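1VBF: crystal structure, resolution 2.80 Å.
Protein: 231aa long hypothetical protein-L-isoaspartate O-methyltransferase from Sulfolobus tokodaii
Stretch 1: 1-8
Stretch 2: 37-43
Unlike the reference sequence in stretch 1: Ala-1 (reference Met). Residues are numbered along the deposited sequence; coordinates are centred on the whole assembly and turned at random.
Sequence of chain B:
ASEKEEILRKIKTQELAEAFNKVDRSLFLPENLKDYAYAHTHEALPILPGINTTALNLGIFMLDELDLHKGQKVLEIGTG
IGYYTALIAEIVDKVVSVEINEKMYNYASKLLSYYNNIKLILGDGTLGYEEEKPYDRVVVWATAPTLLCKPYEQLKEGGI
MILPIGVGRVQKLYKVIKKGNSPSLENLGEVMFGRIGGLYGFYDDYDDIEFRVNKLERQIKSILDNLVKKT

Stretch 1 1-8: ASEKEEIL
Stretch 2, residues 37-43: AYAHTHE

How does stretch 2 first meet stretch 1? Ala-37 makes no contact, so the meeting begins at Tyr-38 (phi/psi -136/27), whose CA lies 4.9 Å from Ala-1 CA. Its carbonyl faces the start of stretch 1: Glu-3 N donates to Tyr-38 O at 2.8 Å and 166°, nearly straight, while Ser-2 N reaches Tyr-38 O at 3.5 Å in a weak bond. Ala-1, which differs from the reference sequence, turns its CB away and brings its CA to 3.5 Å from Tyr-38 CB.

What covers the Tyr-38 ring? The side chain points toward stretch 1 (chi1 m, chi2 90°), and extended Lys-4 (chi1 to chi3 all t), in the helix, lies over one face. Lys-4 CD stands 4.0 Å from the centroid of the Tyr-38 ring, 20° off its normal, a CH-pi contact. Lys-4 NZ is 5.7 Å from that centroid, at most a weak attraction; it and Tyr-38 OH find hydrogen bonds elsewhere in the structure.

What holds the chain beyond Ala-39? Ala-39 is extended (-134/144), and His-40 (69/32) opens a type I turn to Glu-43, closed by Glu-43 N to His-40 O at 2.9 Å. Glu-3, the N-cap residue of the helix, points toward this turn with chi1 m, chi2 t and chi3 59°. Its carboxylate accepts two backbone amides: His-40 N to Glu-3 OE2 at 2.7 Å, and, weakly, Thr-41 N to Glu-3 OE2 at 3.4 Å.

Where does the contact end? Thr-41 (-48/-14, chi1 -92°) points toward the helix, its CG2 packing 3.3 Å from Ile-7 CD1 (Ile-7 chi1 m, chi2 t). At His-42 (-98/-3, chi1 m, chi2 80°), Glu-3 OE1 sits at the ring edge, 4.1 Å from His-42 ND1; Glu-43 is out of reach.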

ATOM      1  N   ALA B   1      39.863   5.500 -13.883  1.00 64.94           N
ATOM      2  CA  ALA B   1      40.255   4.938 -12.548  1.00 64.72           C
ATOM      3  C   ALA B   1      40.085   5.974 -11.405  1.00 63.73           C
ATOM      4  O   ALA B   1      41.076   6.436 -10.816  1.00 66.22           O
ATOM      5  CB  ALA B   1      41.717   4.438 -12.618  1.00 63.88           C
ATOM      6  N   SER B   2      38.842   6.336 -11.093  1.00 59.53           N
ATOM      7  CA  SER B   2      38.588   7.318 -10.047  1.00 56.13           C
ATOM      8  C   SER B   2      38.291   6.633  -8.734  1.00 53.54           C
ATOM      9  O   SER B   2      38.935   6.905  -7.718  1.00 52.45           O
ATOM     10  CB  SER B   2      37.410   8.214 -10.434  1.00 57.60           C
ATOM     11  OG  SER B   2      37.100   9.145  -9.414  1.00 57.51           O
ATOM     12  N   GLU B   3      37.306   5.745  -8.752  1.00 50.11           N
ATOM     13  CA  GLU B   3      36.946   5.026  -7.546  1.00 47.15           C
ATOM     14  C   GLU B   3      37.684   3.711  -7.528  1.00 42.68           C
ATOM     15  O   GLU B   3      37.468   2.882  -6.653  1.00 39.82           O
ATOM     16  CB  GLU B   3      35.441   4.799  -7.497  1.00 50.29           C
ATOM     17  CG  GLU B   3      34.668   6.100  -7.407  1.00 56.94           C
ATOM     18  CD  GLU B   3      33.167   5.903  -7.317  1.00 61.20           C
ATOM     19  OE1 GLU B   3      32.712   5.232  -6.359  1.00 64.62           O
ATOM     20  OE2 GLU B   3      32.441   6.428  -8.198  1.00 63.79           O
ATOM     21  N   LYS B   4      38.574   3.550  -8.502  1.00 38.97           N
ATOM     22  CA  LYS B   4      39.355   2.332  -8.640  1.00 37.32           C
ATOM     23  C   LYS B   4      40.233   2.023  -7.418  1.00 37.97           C
ATOM     24  O   LYS B   4      40.227   0.885  -6.913  1.00 37.00           O
ATOM     25  CB  LYS B   4      40.205   2.409  -9.915  1.00 35.59           C
ATOM     26  CG  LYS B   4      40.926   1.119 -10.287  1.00 31.81           C
ATOM     27  CD  LYS B   4      41.621   1.246 -11.629  1.00 32.45           C
ATOM     28  CE  LYS B   4      42.076  -0.120 -12.186  1.00 35.48           C
ATOM     29  NZ  LYS B   4      43.548  -0.423 -12.091  1.00 34.11           N
ATOM     30  N   GLU B   5      40.972   3.034  -6.948  1.00 37.91           N
ATOM     31  CA  GLU B   5      41.840   2.895  -5.780  1.00 37.01           C
ATOM     32  C   GLU B   5      41.015   2.628  -4.510  1.00 36.61           C
ATOM     33  O   GLU B   5      41.440   1.848  -3.668  1.00 34.11           O
ATOM     34  CB  GLU B   5      42.708   4.147  -5.616  1.00 37.79           C
ATOM     35  CG  GLU B   5      43.760   4.103  -4.487  1.00 40.53           C
ATOM     36  CD  GLU B   5      43.187   4.328  -3.058  1.00 42.75           C
ATOM     37  OE1 GLU B   5      42.179   5.069  -2.893  1.00 40.68           O
ATOM     38  OE2 GLU B   5      43.774   3.781  -2.090  1.00 42.10           O
ATOM     39  N   GLU B   6      39.846   3.258  -4.365  1.00 38.06           N
ATOM     40  CA  GLU B   6      39.003   3.003  -3.186  1.00 40.97           C
ATOM     41  C   GLU B   6      38.700   1.499  -3.106  1.00 40.58           C
ATOM     42  O   GLU B   6      38.876   0.858  -2.061  1.00 40.83           O
ATOM     43  CB  GLU B   6      37.626   3.678  -3.277  1.00 45.00           C
ATOM     44  CG  GLU B   6      37.543   5.158  -3.590  1.00 52.46           C
ATOM     45  CD  GLU B   6      36.098   5.693  -3.423  1.00 56.27           C
ATOM     46  OE1 GLU B   6      35.637   5.817  -2.261  1.00 58.26           O
ATOM     47  OE2 GLU B   6      35.419   5.971  -4.447  1.00 57.58           O
ATOM     48  N   ILE B   7      38.207   0.968  -4.225  1.00 38.10           N
ATOM     49  CA  ILE B   7      37.822  -0.424  -4.327  1.00 37.16           C
ATOM     50  C   ILE B   7      38.979  -1.390  -4.144  1.00 37.30           C
ATOM     51  O   ILE B   7      38.825  -2.422  -3.479  1.00 36.50           O
ATOM     52  CB  ILE B   7      37.135  -0.719  -5.683  1.00 36.22           C
ATOM     53  CG1 ILE B   7      35.952   0.225  -5.890  1.00 34.94           C
ATOM     54  CG2 ILE B   7      36.625  -2.147  -5.708  1.00 33.29           C
ATOM     55  CD1 ILE B   7      35.169  -0.045  -7.123  1.00 33.18           C
ATOM     56  N   LEU B   8      40.128  -1.043  -4.722  1.00 37.25           N
ATOM     57  CA  LEU B   8      41.326  -1.878  -4.660  1.00 37.58           C
ATOM     58  C   LEU B   8      41.849  -2.006  -3.240  1.00 38.41           C
ATOM     59  O   LEU B   8      42.294  -3.067  -2.825  1.00 38.72           O
ATOM     60  CB  LEU B   8      42.406  -1.285  -5.561  1.00 37.59           C
ATOM     61  CG  LEU B   8      43.547  -2.153  -6.089  1.00 37.43           C
ATOM     62  CD1 LEU B   8      44.496  -1.258  -6.863  1.00 36.77           C
ATOM     63  CD2 LEU B   8      44.289  -2.830  -4.962  1.00 37.89           C
ATOM     64  N   ALA B  37      33.547   3.088 -16.334  1.00 38.37           N
ATOM     65  CA  ALA B  37      34.499   2.027 -16.052  1.00 38.49           C
ATOM     66  C   ALA B  37      34.898   2.038 -14.563  1.00 38.53           C
ATOM     67  O   ALA B  37      34.879   1.002 -13.879  1.00 37.92           O
ATOM     68  CB  ALA B  37      35.730   2.192 -16.927  1.00 37.07           C
ATOM     69  N   TYR B  38      35.253   3.211 -14.053  1.00 38.00           N
ATOM     70  CA  TYR B  38      35.660   3.304 -12.671  1.00 37.87           C
ATOM     71  C   TYR B  38      35.064   4.499 -11.916  1.00 41.08           C
ATOM     72  O   TYR B  38      35.647   4.990 -10.924  1.00 41.90           O
ATOM     73  CB  TYR B  38      37.187   3.280 -12.591  1.00 33.91           C
ATOM     74  CG  TYR B  38      37.764   1.993 -13.127  1.00 32.74           C
ATOM     75  CD1 TYR B  38      38.096   1.863 -14.474  1.00 32.24           C
ATOM     76  CD2 TYR B  38      37.923   0.874 -12.300  1.00 32.04           C
ATOM     77  CE1 TYR B  38      38.575   0.644 -14.994  1.00 30.74           C
ATOM     78  CE2 TYR B  38      38.397  -0.352 -12.807  1.00 29.72           C
ATOM     79  CZ  TYR B  38      38.719  -0.459 -14.157  1.00 30.24           C
ATOM     80  OH  TYR B  38      39.157  -1.669 -14.669  1.00 26.80           O
ATOM     81  N   ALA B  39      33.882   4.936 -12.378  1.00 41.82           N
ATOM     82  CA  ALA B  39      33.149   6.049 -11.765  1.00 42.10           C
ATOM     83  C   ALA B  39      31.676   5.652 -11.610  1.00 43.42           C
ATOM     84  O   ALA B  39      31.133   4.961 -12.476  1.00 46.10           O
ATOM     85  CB  ALA B  39      33.273   7.283 -12.623  1.00 40.20           C
ATOM     86  N   HIS B  40      31.030   6.084 -10.527  1.00 42.59           N
ATOM     87  CA  HIS B  40      29.624   5.736 -10.280  1.00 42.74           C
ATOM     88  C   HIS B  40      29.579   4.264  -9.979  1.00 41.03           C
ATOM     89  O   HIS B  40      28.614   3.560 -10.259  1.00 40.74           O
ATOM     90  CB  HIS B  40      28.767   6.069 -11.497  1.00 45.64           C
ATOM     91  CG  HIS B  40      28.767   7.525 -11.817  1.00 50.21           C
ATOM     92  ND1 HIS B  40      28.130   8.454 -11.022  1.00 51.30           N
ATOM     93  CD2 HIS B  40      29.436   8.230 -12.760  1.00 52.09           C
ATOM     94  CE1 HIS B  40      28.408   9.669 -11.459  1.00 53.16           C
ATOM     95  NE2 HIS B  40      29.201   9.563 -12.510  1.00 53.96           N
ATOM     96  N   THR B  41      30.659   3.833  -9.361  1.00 39.90           N
ATOM     97  CA  THR B  41      30.889   2.461  -8.987  1.00 40.32           C
ATOM     98  C   THR B  41      29.762   1.696  -8.269  1.00 40.12           C
ATOM     99  O   THR B  41      29.786   0.460  -8.188  1.00 38.26           O
ATOM    100  CB  THR B  41      32.195   2.445  -8.201  1.00 40.38           C
ATOM    101  OG1 THR B  41      33.260   2.198  -9.122  1.00 41.72           O
ATOM    102  CG2 THR B  41      32.199   1.417  -7.118  1.00 44.35           C
ATOM    103  N   HIS B  42      28.760   2.421  -7.783  1.00 40.76           N
ATOM    104  CA  HIS B  42      27.668   1.791  -7.061  1.00 40.70           C
ATOM    105  C   HIS B  42      26.437   1.551  -7.913  1.00 40.26           C
ATOM    106  O   HIS B  42      25.465   0.977  -7.443  1.00 39.85           O
ATOM    107  CB  HIS B  42      27.290   2.612  -5.814  1.00 41.84           C
ATOM    108  CG  HIS B  42      28.319   2.576  -4.720  1.00 45.00           C
ATOM    109  ND1 HIS B  42      29.461   3.351  -4.742  1.00 46.49           N
ATOM    110  CD2 HIS B  42      28.392   1.843  -3.581  1.00 46.52           C
ATOM    111  CE1 HIS B  42      30.189   3.095  -3.669  1.00 46.48           C
ATOM    112  NE2 HIS B  42      29.566   2.183  -2.946  1.00 44.38           N
ATOM    113  N   GLU B  43      26.463   1.973  -9.166  1.00 40.10           N
ATOM    114  CA  GLU B  43      25.301   1.749 -10.005  1.00 41.63           C
ATOM    115  C   GLU B  43      25.431   0.568 -10.961  1.00 41.50           C
ATOM    116  O   GLU B  43      26.526   0.207 -11.378  1.00 42.02           O
ATOM    117  CB  GLU B  43      25.016   2.966 -10.840  1.00 43.73           C
ATOM    118  CG  GLU B  43      24.893   4.229 -10.090  1.00 49.73           C
ATOM    119  CD  GLU B  43      24.685   5.372 -11.045  1.00 53.60           C
ATOM    120  OE1 GLU B  43      23.674   5.354 -11.788  1.00 53.69           O
ATOM    121  OE2 GLU B  43      25.547   6.278 -11.063  1.00 57.58           O
TER